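Local coordinates for protein B-agarase (Saccharophagus degradans, PDB 4BQ2) that hydrolyses agarose as a family 50 exo-beta-agarase, probably cutting its beta-1,4 linkages from the end of the chain, at residues 6-11 / 183-188; 74-79 / 110-115; 15-20 / 52-57; 70-75 / 187-192. All blocks are in the same frame, centred on the assembly; numbering follows the deposited sequence. Where two conformers were deposited one is given.

Interaction 1: 6-11 / 183-188. With CA (calcium ion), chain K.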
# COMPACT_ATOMS: atom_id res chain seq x y z
N PHE A 6 5.54 -23.06 -25.16
CA PHE A 6 7.00 -23.18 -25.13
C PHE A 6 7.41 -24.28 -24.16
O PHE A 6 7.26 -24.11 -22.94
CB PHE A 6 7.70 -21.86 -24.69
CG PHE A 6 7.41 -20.69 -25.58
CD1 PHE A 6 8.18 -20.46 -26.74
CD2 PHE A 6 6.33 -19.85 -25.31
CE1 PHE A 6 7.89 -19.38 -27.57
CE2 PHE A 6 6.03 -18.78 -26.16
CZ PHE A 6 6.81 -18.54 -27.28
N ASP A 7 7.94 -25.38 -24.68
CA ASP A 7 8.52 -26.42 -23.81
C ASP A 7 10.04 -26.46 -23.87
O ASP A 7 10.67 -27.25 -23.17
CB ASP A 7 7.92 -27.82 -24.05
CG ASP A 7 8.22 -28.38 -25.44
OD1 ASP A 7 9.13 -27.92 -26.16
OD2 ASP A 7 7.49 -29.30 -25.82
N PHE A 8 10.61 -25.62 -24.73
CA PHE A 8 12.09 -25.46 -24.89
C PHE A 8 12.86 -26.71 -25.32
O PHE A 8 14.10 -26.74 -25.23
CB PHE A 8 12.71 -24.76 -23.67
CG PHE A 8 12.00 -23.49 -23.30
CD1 PHE A 8 12.21 -22.34 -24.06
CD2 PHE A 8 11.05 -23.46 -22.28
CE1 PHE A 8 11.51 -21.16 -23.78
CE2 PHE A 8 10.35 -22.28 -21.99
CZ PHE A 8 10.60 -21.14 -22.74
N GLU A 9 12.14 -27.72 -25.82
CA GLU A 9 12.76 -29.02 -26.15
C GLU A 9 13.59 -29.03 -27.44
O GLU A 9 14.48 -29.84 -27.60
CB GLU A 9 11.71 -30.14 -26.18
CG GLU A 9 11.08 -30.39 -24.81
CD GLU A 9 12.14 -30.70 -23.78
OE1 GLU A 9 12.97 -31.59 -24.05
OE2 GLU A 9 12.20 -30.03 -22.72
N ASN A 10 13.28 -28.14 -28.37
CA ASN A 10 14.12 -28.00 -29.57
C ASN A 10 15.47 -27.29 -29.26
O ASN A 10 16.22 -26.96 -30.17
CB ASN A 10 13.34 -27.29 -30.69
CG ASN A 10 13.05 -25.83 -30.37
OD1 ASN A 10 13.39 -25.33 -29.29
ND2 ASN A 10 12.43 -25.13 -31.32
N ASP A 11 15.75 -27.02 -27.98
CA ASP A 11 17.06 -26.47 -27.52
C ASP A 11 17.34 -25.03 -28.03
O ASP A 11 18.49 -24.54 -28.02
CB ASP A 11 18.22 -27.42 -27.93
CG ASP A 11 19.25 -27.63 -26.81
OD1 ASP A 11 19.36 -26.78 -25.90
OD2 ASP A 11 19.97 -28.66 -26.85
N ILE A 183 14.35 -20.66 -13.61
CA ILE A 183 14.18 -21.55 -14.75
C ILE A 183 12.69 -21.57 -15.02
O ILE A 183 11.89 -21.73 -14.09
CB ILE A 183 14.62 -23.01 -14.47
CG1 ILE A 183 16.00 -23.08 -13.84
CG2 ILE A 183 14.61 -23.84 -15.76
CD1 ILE A 183 17.08 -22.43 -14.66
N ILE A 184 12.32 -21.41 -16.28
CA ILE A 184 10.93 -21.40 -16.73
C ILE A 184 10.77 -22.55 -17.73
O ILE A 184 11.64 -22.78 -18.57
CB ILE A 184 10.60 -20.07 -17.43
CG1 ILE A 184 10.73 -18.86 -16.44
CG2 ILE A 184 9.21 -20.11 -18.06
CD1 ILE A 184 10.73 -17.51 -17.13
N ASP A 185 9.66 -23.27 -17.64
CA ASP A 185 9.40 -24.36 -18.61
C ASP A 185 7.91 -24.51 -18.80
O ASP A 185 7.11 -24.07 -17.95
CB ASP A 185 10.08 -25.64 -18.13
CG ASP A 185 10.19 -26.70 -19.23
OD1 ASP A 185 9.82 -26.41 -20.39
OD2 ASP A 185 10.60 -27.84 -18.92
N ASN A 186 7.52 -25.07 -19.96
CA ASN A 186 6.15 -25.52 -20.22
C ASN A 186 5.12 -24.41 -20.18
O ASN A 186 4.10 -24.51 -19.52
CB ASN A 186 5.75 -26.66 -19.26
CG ASN A 186 6.66 -27.88 -19.42
OD1 ASN A 186 6.96 -28.28 -20.54
ND2 ASN A 186 7.11 -28.45 -18.31
N ILE A 187 5.43 -23.31 -20.85
CA ILE A 187 4.48 -22.25 -20.97
C ILE A 187 3.33 -22.77 -21.83
O ILE A 187 3.53 -23.16 -22.98
CB ILE A 187 5.10 -20.99 -21.59
CG1 ILE A 187 6.41 -20.65 -20.85
CG2 ILE A 187 4.07 -19.90 -21.54
CD1 ILE A 187 7.07 -19.33 -21.19
N ARG A 188 2.14 -22.81 -21.24
CA ARG A 188 1.02 -23.46 -21.92
C ARG A 188 -0.32 -22.86 -21.50
O ARG A 188 -0.38 -22.14 -20.48
CB ARG A 188 1.05 -24.97 -21.59
CG ARG A 188 0.71 -25.27 -20.13
CD ARG A 188 1.43 -26.47 -19.58
NE ARG A 188 0.99 -26.80 -18.21
CZ ARG A 188 1.71 -26.56 -17.11
NH1 ARG A 188 2.91 -25.95 -17.18
NH2 ARG A 188 1.21 -26.92 -15.94
CA CA K . 11.09 -28.52 -21.27
O HOH W 1 9.42 -29.76 -21.41
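F6 and I187 form an antiparallel hydrogen-bonded pair. F6 N donates to I187 O at 3.0 Å, while F6 O takes the I187 N at 2.9 Å through a bent bond (133° at the hydrogen). N186 and I187 both stand opposite F6, a G1 beta bulge with N186 at positive phi. The phenyl edge of F6 lies against I187 CB, an apolar match that continues onto I56. At D7 the backbone takes over: its O binds calcium at 2.3 Å. The carboxylate swings the other way, with CG between the backbone N and the carbonyl carbon (chi1 65°), and its OD1 accepts E9 N at 3.0 Å from above the carboxylate plane, forming an Asx turn. This loop gives two of the ligands of the calcium site of the CBM-like domain; strand 180-191 brings D185, whose one short carboxylate supplies two ligand atoms, OD1 at 2.6 Å and OD2 at 2.5 Å, and S37 and K38 add two more. Y29 also holds D185 OD2. F8 turns its ring edge to D185, with CD2 3.7 Å from OD1, and packs on L40 and I26. E9 reaches back with a bent chain, placing OE2 2.4 Å from the calcium ion. A water on the metal donates to N186 OD1, while D75 engages the amide nitrogen of N186. D11 N bonds to F8 O in a type I turn.

Interaction 2: 74-79 / 110-115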
# COMPACT_ATOMS: atom_id res chain seq x y z
N PHE A 74 2.74 -21.62 -16.24
CA PHE A 74 4.21 -21.63 -16.35
C PHE A 74 4.75 -22.52 -15.24
O PHE A 74 4.23 -22.47 -14.12
CB PHE A 74 4.82 -20.23 -16.08
CG PHE A 74 4.21 -19.11 -16.86
CD1 PHE A 74 3.00 -18.55 -16.49
CD2 PHE A 74 4.93 -18.53 -17.90
CE1 PHE A 74 2.45 -17.48 -17.21
CE2 PHE A 74 4.39 -17.47 -18.64
CZ PHE A 74 3.17 -16.94 -18.28
N ASP A 75 5.77 -23.33 -15.55
CA ASP A 75 6.54 -24.02 -14.50
C ASP A 75 7.74 -23.13 -14.21
O ASP A 75 8.43 -22.70 -15.14
CB ASP A 75 7.02 -25.41 -14.95
CG ASP A 75 5.88 -26.40 -15.24
OD1 ASP A 75 4.70 -26.08 -14.99
OD2 ASP A 75 6.19 -27.48 -15.79
N ILE A 76 7.95 -22.76 -12.96
CA ILE A 76 9.01 -21.80 -12.61
C ILE A 76 9.68 -22.20 -11.31
O ILE A 76 9.01 -22.75 -10.40
CB ILE A 76 8.45 -20.34 -12.46
CG1 ILE A 76 7.35 -20.05 -13.49
CG2 ILE A 76 9.57 -19.29 -12.54
CD1 ILE A 76 6.70 -18.66 -13.32
N VAL A 77 10.98 -21.93 -11.20
CA VAL A 77 11.67 -22.08 -9.91
C VAL A 77 12.79 -21.06 -9.87
O VAL A 77 13.29 -20.68 -10.93
CB VAL A 77 12.27 -23.48 -9.75
CG1 VAL A 77 13.46 -23.69 -10.68
CG2 VAL A 77 12.68 -23.73 -8.30
N SER A 78 13.18 -20.60 -8.67
CA SER A 78 14.34 -19.68 -8.54
C SER A 78 15.58 -20.52 -8.25
O SER A 78 15.46 -21.61 -7.73
CB SER A 78 14.14 -18.67 -7.39
OG SER A 78 13.09 -17.79 -7.71
N VAL A 79 16.75 -20.04 -8.63
CA VAL A 79 17.98 -20.77 -8.37
C VAL A 79 18.85 -19.82 -7.60
O VAL A 79 18.76 -18.61 -7.80
CB VAL A 79 18.65 -21.20 -9.69
CG1 VAL A 79 19.94 -21.96 -9.43
CG2 VAL A 79 17.70 -22.07 -10.51
N GLN A 110 7.59 -25.56 -9.37
CA GLN A 110 6.13 -25.66 -9.24
C GLN A 110 5.44 -25.10 -10.49
O GLN A 110 6.08 -24.38 -11.28
CB GLN A 110 5.65 -24.91 -8.00
CG GLN A 110 6.33 -25.38 -6.71
CD GLN A 110 5.76 -24.74 -5.47
OE1 GLN A 110 4.61 -25.02 -5.09
NE2 GLN A 110 6.54 -23.87 -4.83
N SER A 111 4.15 -25.40 -10.66
CA SER A 111 3.37 -24.84 -11.77
C SER A 111 2.57 -23.67 -11.27
O SER A 111 1.98 -23.74 -10.15
CB SER A 111 2.36 -25.86 -12.35
OG SER A 111 2.97 -26.77 -13.24
N TYR A 112 2.50 -22.63 -12.10
CA TYR A 112 1.85 -21.39 -11.73
C TYR A 112 0.80 -21.03 -12.78
O TYR A 112 1.06 -21.16 -13.97
CB TYR A 112 2.90 -20.26 -11.64
CG TYR A 112 3.84 -20.42 -10.47
CD1 TYR A 112 5.00 -21.19 -10.57
CD2 TYR A 112 3.54 -19.81 -9.25
CE1 TYR A 112 5.86 -21.36 -9.50
CE2 TYR A 112 4.38 -19.96 -8.18
CZ TYR A 112 5.53 -20.76 -8.29
OH TYR A 112 6.36 -20.86 -7.18
N TYR A 113 -0.37 -20.55 -12.37
CA TYR A 113 -1.34 -20.19 -13.41
C TYR A 113 -1.96 -18.83 -13.24
O TYR A 113 -2.15 -18.35 -12.13
CB TYR A 113 -2.44 -21.26 -13.59
CG TYR A 113 -3.31 -21.47 -12.36
CD1 TYR A 113 -2.94 -22.38 -11.36
CD2 TYR A 113 -4.52 -20.79 -12.22
CE1 TYR A 113 -3.74 -22.59 -10.24
CE2 TYR A 113 -5.33 -20.99 -11.11
CZ TYR A 113 -4.93 -21.89 -10.13
OH TYR A 113 -5.75 -22.08 -9.03
N ALA A 114 -2.32 -18.25 -14.39
CA ALA A 114 -3.03 -17.00 -14.44
C ALA A 114 -4.24 -17.18 -15.33
O ALA A 114 -4.13 -17.47 -16.52
CB ALA A 114 -2.12 -15.89 -14.98
N LYS A 115 -5.41 -17.01 -14.73
CA LYS A 115 -6.68 -17.12 -15.45
C LYS A 115 -6.75 -16.13 -16.62
O LYS A 115 -6.39 -14.97 -16.47
CB LYS A 115 -7.84 -16.94 -14.47
CG LYS A 115 -8.17 -18.18 -13.65
CD LYS A 115 -9.07 -17.78 -12.50
CE LYS A 115 -9.44 -18.98 -11.65
NZ LYS A 115 -9.58 -18.46 -10.26
O HOH W 2 8.40 -22.46 -7.66
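The S111 hydroxyl OG donates to D75 OD1 at 2.6 Å, arriving from above the carboxylate plane. The two residues form a non-hydrogen-bonded antiparallel pair, so their side chains rise from the same face and a short serine can meet a short aspartate. Hydrogen-bonded pairs flank them. F74 and Y112 exchange two bonds, the shorter from Y112 N to F74 O at 2.7 Å; I76 N reaches Q110 O at 3.0 Å, and the return bond from Q110 N to I76 O is weak. On the other face the I76 and Y112 side chains cross at about a right angle, I76 CG1 3.9 Å from Y112 CD1. The tyrosine ring presents its edge to F74 O, and a water joins its hydroxyl OH, at 2.6 Å, to I76 O, so a tyrosine serves both an apolar wall and a polar rim. R150 bonds to the same hydroxyl. In the next shell R188 bonds to both D75 and S111, and N186 holds D75 OD2. The short strand axes run antiparallel with a marked twist, 128° between their N-to-C directions. Strand 70-79 lies between 110-115 and 180-191, while 110-115 pairs in parallel with 150-155; I102 and I104 of strand 97-104 pack on Y112.

Interaction 3: 15-20 / 52-57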
# COMPACT_ATOMS: atom_id res chain seq x y z
N SER A 15 12.91 -16.95 -30.89
CA SER A 15 13.23 -15.63 -31.41
C SER A 15 12.16 -14.59 -31.09
O SER A 15 12.45 -13.39 -31.18
CB SER A 15 13.55 -15.69 -32.91
OG SER A 15 12.40 -16.00 -33.67
N ASN A 16 10.96 -15.05 -30.71
CA ASN A 16 9.86 -14.18 -30.31
C ASN A 16 9.91 -13.77 -28.84
O ASN A 16 9.01 -13.09 -28.35
CB ASN A 16 8.50 -14.84 -30.59
CG ASN A 16 8.31 -15.19 -32.05
OD1 ASN A 16 8.82 -14.51 -32.94
ND2 ASN A 16 7.56 -16.26 -32.30
N ILE A 17 10.96 -14.19 -28.14
CA ILE A 17 11.15 -13.81 -26.73
C ILE A 17 12.30 -12.83 -26.57
O ILE A 17 13.42 -13.10 -26.97
CB ILE A 17 11.34 -15.02 -25.79
CG1 ILE A 17 10.16 -15.98 -25.92
CG2 ILE A 17 11.47 -14.52 -24.34
CD1 ILE A 17 10.37 -17.31 -25.24
N HIS A 18 12.02 -11.71 -25.93
CA HIS A 18 12.99 -10.62 -25.80
C HIS A 18 13.44 -10.44 -24.35
O HIS A 18 12.63 -10.57 -23.42
CB HIS A 18 12.37 -9.35 -26.37
CG HIS A 18 11.79 -9.55 -27.74
ND1 HIS A 18 12.51 -9.34 -28.89
CD2 HIS A 18 10.58 -10.02 -28.13
CE1 HIS A 18 11.77 -9.64 -29.94
NE2 HIS A 18 10.59 -10.07 -29.51
N PHE A 19 14.73 -10.16 -24.16
CA PHE A 19 15.32 -10.14 -22.82
C PHE A 19 15.73 -8.74 -22.39
O PHE A 19 16.48 -8.06 -23.10
CB PHE A 19 16.44 -11.17 -22.74
CG PHE A 19 15.96 -12.55 -23.12
CD1 PHE A 19 15.07 -13.24 -22.29
CD2 PHE A 19 16.31 -13.11 -24.34
CE1 PHE A 19 14.58 -14.49 -22.65
CE2 PHE A 19 15.84 -14.37 -24.71
CZ PHE A 19 14.97 -15.06 -23.87
N LEU A 20 15.19 -8.32 -21.25
CA LEU A 20 15.43 -6.99 -20.68
C LEU A 20 16.42 -7.13 -19.54
O LEU A 20 16.08 -7.69 -18.49
CB LEU A 20 14.14 -6.41 -20.09
CG LEU A 20 12.86 -6.36 -20.91
CD1 LEU A 20 12.08 -5.12 -20.50
CD2 LEU A 20 13.12 -6.33 -22.40
N THR A 52 13.87 -5.76 -15.12
CA THR A 52 14.55 -6.86 -15.80
C THR A 52 13.51 -7.96 -16.12
O THR A 52 12.41 -7.97 -15.53
CB THR A 52 15.66 -7.44 -14.90
OG1 THR A 52 15.07 -8.06 -13.74
CG2 THR A 52 16.62 -6.34 -14.43
N GLY A 53 13.83 -8.86 -17.04
CA GLY A 53 12.95 -9.98 -17.34
C GLY A 53 12.88 -10.35 -18.81
O GLY A 53 13.85 -10.16 -19.58
N LEU A 54 11.72 -10.90 -19.20
CA LEU A 54 11.47 -11.27 -20.60
C LEU A 54 10.09 -10.79 -21.05
O LEU A 54 9.19 -10.49 -20.23
CB LEU A 54 11.61 -12.80 -20.83
CG LEU A 54 10.65 -13.72 -20.04
CD1 LEU A 54 9.27 -13.79 -20.69
CD2 LEU A 54 11.21 -15.13 -19.94
N ALA A 55 9.93 -10.69 -22.36
CA ALA A 55 8.66 -10.36 -22.95
C ALA A 55 8.50 -11.23 -24.17
O ALA A 55 9.35 -11.24 -25.07
CB ALA A 55 8.58 -8.87 -23.34
N ILE A 56 7.41 -11.98 -24.18
CA ILE A 56 7.07 -12.75 -25.37
C ILE A 56 6.17 -11.86 -26.21
O ILE A 56 5.12 -11.40 -25.75
CB ILE A 56 6.35 -14.06 -25.03
CG1 ILE A 56 7.09 -14.81 -23.92
CG2 ILE A 56 6.28 -14.95 -26.28
CD1 ILE A 56 6.24 -15.87 -23.26
N VAL A 57 6.58 -11.65 -27.46
CA VAL A 57 5.88 -10.73 -28.34
C VAL A 57 5.78 -11.37 -29.72
O VAL A 57 6.70 -11.25 -30.52
CB VAL A 57 6.62 -9.37 -28.49
CG1 VAL A 57 5.77 -8.42 -29.32
CG2 VAL A 57 6.92 -8.75 -27.13
O HOH W 3 9.08 -10.70 -31.62
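L20 and G53 bond to each other twice through their backbones, L20 N reaching G53 O at 2.8 Å and G53 N reaching L20 O at 2.9 Å. L20 CB lies 3.8 Å from G53 O, with no side chain of G53 beside it. Glycine suits the place, since its backbone angles would jam a CB against the carbonyl of T52. Two residues back, H18 makes the same double exchange with A55. The small A55 shares its face with the H18 imidazole, whose CD2 lies 4.0 Å from V57 CG2, the two side chains crossing at about a right angle. In the ring plane a water sits 2.7 Å from H18 NE2 and donates to V57 O, a polar link suited to the exposed imidazole. I17 points to the opposite, buried face. Its CG1, beside the backbone N (chi1 -56°), touches I56 CG1 at 3.8 Å, and its CG2 meets L54 CB at 3.9 Å; the branched chains lie side by side, pointing the same way. F19 lies alongside L54 on this face. F6, L40, I184 and I187 cover these apolar side chains, an arrangement consistent with the paired sheets of a beta-sandwich, with strand 51-56 set between 17-20 and 166-174.

Interaction 4: 70-75 / 187-192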
# COMPACT_ATOMS: atom_id res chain seq x y z
N ALA A 70 -10.17 -20.59 -19.38
CA ALA A 70 -8.84 -21.18 -19.43
C ALA A 70 -7.83 -20.32 -18.71
O ALA A 70 -8.11 -19.16 -18.43
CB ALA A 70 -8.40 -21.39 -20.88
N SER A 71 -6.67 -20.91 -18.41
CA SER A 71 -5.58 -20.21 -17.73
C SER A 71 -4.28 -20.46 -18.47
O SER A 71 -4.08 -21.49 -19.08
CB SER A 71 -5.42 -20.70 -16.27
OG SER A 71 -6.58 -20.40 -15.52
N LEU A 72 -3.38 -19.49 -18.37
CA LEU A 72 -2.02 -19.57 -18.81
C LEU A 72 -1.16 -20.14 -17.67
O LEU A 72 -1.19 -19.61 -16.54
CB LEU A 72 -1.55 -18.15 -19.10
CG LEU A 72 -0.24 -17.87 -19.78
CD1 LEU A 72 -0.25 -18.50 -21.17
CD2 LEU A 72 -0.06 -16.33 -19.86
N TYR A 73 -0.39 -21.16 -17.99
CA TYR A 73 0.45 -21.87 -17.01
C TYR A 73 1.93 -21.71 -17.30
O TYR A 73 2.31 -21.72 -18.46
CB TYR A 73 0.13 -23.36 -17.10
CG TYR A 73 -1.08 -23.75 -16.32
CD1 TYR A 73 -2.35 -23.43 -16.78
CD2 TYR A 73 -0.96 -24.43 -15.11
CE1 TYR A 73 -3.48 -23.79 -16.08
CE2 TYR A 73 -2.10 -24.79 -14.40
CZ TYR A 73 -3.35 -24.48 -14.89
OH TYR A 73 -4.48 -24.84 -14.21
N PHE A 74 2.74 -21.62 -16.24
CA PHE A 74 4.21 -21.63 -16.35
C PHE A 74 4.75 -22.52 -15.24
O PHE A 74 4.23 -22.47 -14.12
CB PHE A 74 4.82 -20.23 -16.08
CG PHE A 74 4.21 -19.11 -16.86
CD1 PHE A 74 3.00 -18.55 -16.49
CD2 PHE A 74 4.93 -18.53 -17.90
CE1 PHE A 74 2.45 -17.48 -17.21
CE2 PHE A 74 4.39 -17.47 -18.64
CZ PHE A 74 3.17 -16.94 -18.28
N ASP A 75 5.77 -23.33 -15.55
CA ASP A 75 6.54 -24.02 -14.50
C ASP A 75 7.74 -23.13 -14.21
O ASP A 75 8.43 -22.70 -15.14
CB ASP A 75 7.02 -25.41 -14.95
CG ASP A 75 5.88 -26.40 -15.24
OD1 ASP A 75 4.70 -26.08 -14.99
OD2 ASP A 75 6.19 -27.48 -15.79
N ILE A 187 5.43 -23.31 -20.85
CA ILE A 187 4.48 -22.25 -20.97
C ILE A 187 3.33 -22.77 -21.83
O ILE A 187 3.53 -23.16 -22.98
CB ILE A 187 5.10 -20.99 -21.59
CG1 ILE A 187 6.41 -20.65 -20.85
CG2 ILE A 187 4.07 -19.90 -21.54
CD1 ILE A 187 7.07 -19.33 -21.19
N ARG A 188 2.14 -22.81 -21.24
CA ARG A 188 1.02 -23.46 -21.92
C ARG A 188 -0.32 -22.86 -21.50
O ARG A 188 -0.38 -22.14 -20.48
CB ARG A 188 1.05 -24.97 -21.59
CG ARG A 188 0.71 -25.27 -20.13
CD ARG A 188 1.43 -26.47 -19.58
NE ARG A 188 0.99 -26.80 -18.21
CZ ARG A 188 1.71 -26.56 -17.11
NH1 ARG A 188 2.91 -25.95 -17.18
NH2 ARG A 188 1.21 -26.92 -15.94
N ILE A 189 -1.37 -23.16 -22.26
CA ILE A 189 -2.76 -22.87 -21.88
C ILE A 189 -3.51 -24.16 -21.58
O ILE A 189 -3.43 -25.12 -22.34
CB ILE A 189 -3.54 -22.10 -22.96
CG1 ILE A 189 -2.93 -20.72 -23.18
CG2 ILE A 189 -4.99 -21.90 -22.53
CD1 ILE A 189 -3.30 -20.15 -24.52
N GLN A 190 -4.21 -24.18 -20.43
CA GLN A 190 -5.03 -25.32 -20.01
C GLN A 190 -6.45 -24.80 -19.76
O GLN A 190 -6.60 -23.77 -19.11
CB GLN A 190 -4.46 -25.96 -18.73
CG GLN A 190 -3.19 -26.78 -18.97
CD GLN A 190 -2.61 -27.40 -17.73
OE1 GLN A 190 -1.43 -27.76 -17.72
NE2 GLN A 190 -3.42 -27.53 -16.67
N PRO A 191 -7.49 -25.52 -20.25
CA PRO A 191 -8.84 -25.12 -19.86
C PRO A 191 -8.96 -25.27 -18.35
O PRO A 191 -8.23 -26.08 -17.75
CB PRO A 191 -9.75 -26.12 -20.59
CG PRO A 191 -8.88 -27.28 -20.94
CD PRO A 191 -7.47 -26.76 -21.05
N ASN A 192 -9.82 -24.47 -17.73
CA ASN A 192 -9.98 -24.54 -16.30
C ASN A 192 -10.75 -25.79 -15.89
O ASN A 192 -11.70 -26.17 -16.56
CB ASN A 192 -10.75 -23.34 -15.80
CG ASN A 192 -9.98 -22.04 -16.00
OD1 ASN A 192 -8.74 -22.03 -16.00
ND2 ASN A 192 -10.72 -20.95 -16.16
O HOH W 4 -6.17 -26.48 -15.80
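D75 OD1 is gripped by R188 and by S111. R188 NH1 reaches it at 2.8 Å in a salt bridge, coming from above the carboxylate plane, while OD1 lies near the guanidinium plane; the two planes are 71° apart. R188 gets there with CG between the backbone N and the carbonyl carbon (chi1 69°) and a bend at chi2, which lays the guanidinium over its neighbour: Y73 CB sits 3.6 Å above the centre of one face. NE then donates to Q190 OE1 at 2.6 Å, the oxygen lying in the guanidinium plane, so bonds at two sides fix the group's rotation. The amide of Q190 stacks in turn on the Y73 ring, 17° from parallel, with NE2 3.5 Å above the ring plane toward the rim. A long polar side chain fits here because it offers its flat face to the ring and its oxygen to the arginine. A water joins Y73 OH, Q190 NE2 and P191 O. These side chains share one face of two adjacent antiparallel strands, 70-79 and 180-191, in the CBM-like domain, bonded in pairs at S71 with Q190 and at Y73 with R188, where Y73 N meets R188 O at 2.7 Å. The other face is apolar: L72 CD1 rests on I189 CG1, A70 CB on I189 CG2, and F74 CE2 lies 3.8 Å from I187 CG2, with I169 and L171 packing from strand 166-174. At the strand end S71 OG donates to N192 OD1 at 2.7 Å, and S69 holds the amide nitrogen of N192.

In the fold
From the N terminus, interaction 1 opens first and closes on strand 180-191, where interaction 4 also ends; it joins the loop after strand 3-6 to that strand across 171 intervening residues. Within that span interaction 3 closes early, bringing strand 17-20 back beside 51-56. Interactions 2 and 4 then both start on strand 70-79: interaction 2 closes the shorter loop at 110-115, and interaction 4 the longer one at 187-192, where it shares I187 and R188 with interaction 1. Strand 70-79 thus links 110-115 to 180-191, and the calcium loop joins the far side of 180-191. Interaction 3 meets interaction 1 through F6, I17, I56 and I187, linking the 17-20/51-56 pair to this layer by apolar contacts.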